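Sortase B (Streptococcus pyogenes, PDB 3PSQ) is a class B sortase involved in pilus assembly, probably acting as a cysteine transpeptidase through an acyl-thioester intermediate. Local coordinates at residues V24-D27 with D28-I32. Sequence-based numbering, arbitrary orientation.
Sequences VQFD and DLLAI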
loop_
_atom_site.group_PDB
_atom_site.type_symbol
_atom_site.label_atom_id
_atom_site.label_comp_id
_atom_site.label_asym_id
_atom_site.label_seq_id
_atom_site.Cartn_x
_atom_site.Cartn_y
_atom_site.Cartn_z
ATOM N N VAL A 24 7.267 -18.093 10.162
ATOM C CA VAL A 24 7.853 -17.930 11.509
ATOM C C VAL A 24 7.160 -16.825 12.349
ATOM O O VAL A 24 6.997 -16.996 13.569
ATOM C CB VAL A 24 9.412 -17.748 11.451
ATOM C CG1 VAL A 24 10.015 -17.394 12.837
ATOM C CG2 VAL A 24 10.069 -19.021 10.888
ATOM N N GLN A 25 6.704 -15.740 11.706
ATOM C CA GLN A 25 6.242 -14.563 12.457
ATOM C C GLN A 25 4.721 -14.246 12.544
ATOM O O GLN A 25 4.279 -13.729 13.577
ATOM C CB GLN A 25 7.001 -13.307 12.000
ATOM C CG GLN A 25 8.503 -13.436 11.915
ATOM C CD GLN A 25 9.151 -12.214 11.261
ATOM O OE1 GLN A 25 8.484 -11.211 10.995
ATOM N NE2 GLN A 25 10.456 -12.290 11.013
ATOM N N PHE A 26 3.942 -14.537 11.498
ATOM C CA PHE A 26 2.584 -13.976 11.345
ATOM C C PHE A 26 1.615 -14.291 12.477
ATOM O O PHE A 26 1.023 -13.391 13.085
ATOM C CB PHE A 26 1.990 -14.367 9.986
ATOM C CG PHE A 26 0.783 -13.547 9.556
ATOM C CD1 PHE A 26 0.612 -12.222 9.954
ATOM C CD2 PHE A 26 -0.156 -14.095 8.705
ATOM C CE1 PHE A 26 -0.483 -11.471 9.516
ATOM C CE2 PHE A 26 -1.249 -13.363 8.267
ATOM C CZ PHE A 26 -1.417 -12.052 8.693
ATOM N N ASP A 27 1.437 -15.577 12.757
ATOM C CA ASP A 27 0.578 -16.000 13.850
ATOM C C ASP A 27 1.003 -15.373 15.161
ATOM O O ASP A 27 0.174 -14.875 15.906
ATOM C CB ASP A 27 0.578 -17.526 13.980
ATOM C CG ASP A 27 -0.192 -18.201 12.854
ATOM O OD1 ASP A 27 -1.364 -17.822 12.619
ATOM O OD2 ASP A 27 0.383 -19.099 12.193
ATOM N N ASP A 28 2.295 -15.387 15.435
ATOM C CA ASP A 28 2.806 -14.830 16.680
ATOM C C ASP A 28 2.579 -13.331 16.782
ATOM O O ASP A 28 2.172 -12.857 17.818
ATOM C CB ASP A 28 4.295 -15.113 16.826
ATOM C CG ASP A 28 4.576 -16.485 17.386
ATOM O OD1 ASP A 28 3.617 -17.249 17.642
ATOM O OD2 ASP A 28 5.783 -16.798 17.565
ATOM N N LEU A 29 2.860 -12.584 15.720
ATOM C CA LEU A 29 2.533 -11.161 15.708
ATOM C C LEU A 29 1.072 -10.931 15.960
ATOM O O LEU A 29 0.697 -10.054 16.737
ATOM C CB LEU A 29 2.960 -10.475 14.401
ATOM C CG LEU A 29 4.468 -10.406 14.314
ATOM C CD1 LEU A 29 4.965 -9.836 13.022
ATOM C CD2 LEU A 29 4.988 -9.619 15.518
ATOM N N LEU A 30 0.237 -11.735 15.317
ATOM C CA LEU A 30 -1.202 -11.608 15.442
ATOM C C LEU A 30 -1.608 -11.783 16.882
ATOM O O LEU A 30 -2.534 -11.127 17.362
ATOM C CB LEU A 30 -1.896 -12.655 14.581
ATOM C CG LEU A 30 -1.998 -12.295 13.099
ATOM C CD1 LEU A 30 -2.370 -13.497 12.216
ATOM C CD2 LEU A 30 -2.965 -11.148 12.930
ATOM N N ALA A 31 -0.897 -12.669 17.565
ATOM C CA ALA A 31 -1.177 -13.034 18.948
ATOM C C ALA A 31 -0.720 -11.943 19.926
ATOM O O ALA A 31 -1.200 -11.855 21.061
ATOM C CB ALA A 31 -0.457 -14.333 19.264
ATOM N N ILE A 32 0.220 -11.126 19.465
ATOM C CA ILE A 32 0.957 -10.158 20.297
ATOM C C ILE A 32 0.322 -8.764 20.215
ATOM O O ILE A 32 0.328 -8.019 21.184
ATOM C CB ILE A 32 2.465 -10.162 19.844
ATOM C CG1 ILE A 32 3.154 -11.380 20.442
ATOM C CG2 ILE A 32 3.233 -8.924 20.221
ATOM C CD1 ILE A 32 2.644 -11.641 21.841
HETATM O O HOH W 1 4.137 -17.283 13.546
#
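L30 lays its CD1 methyl over the ring of F26, one helical turn back: a CH-pi contact, with the methyl carbon 3.8 Å from the ring centroid and almost straight above it. A chi1 of -164° holds the F26 ring out from the helix, and the L30 side chain leans back over its face. Beneath it the backbone bonds run i to i+4. L29 N gives Q25 O a bond of 2.8 Å, almost straight at 173°, and L30 N reaches F26 O at 2.9 Å. The third, A31 N to D27 O at 3.0 Å, is more bent (136°), and A31 N also makes a weak bond to D28 O. In the turn before these, a water sits between the two backbone groups: it accepts from D28 N at 3.2 Å and donates weakly to V24 O, bridging a pair that would bond directly in a regular helix. D27 OD1 is held by a salt bridge to K128. All this belongs to the N-terminal helix 22-32, at the periphery of the sortase fold. F26, L29 and L30 all rest on V36 of strand 36-41, Q25 touches W39 of the same strand, and L29 also meets V65 and E66 in a loop.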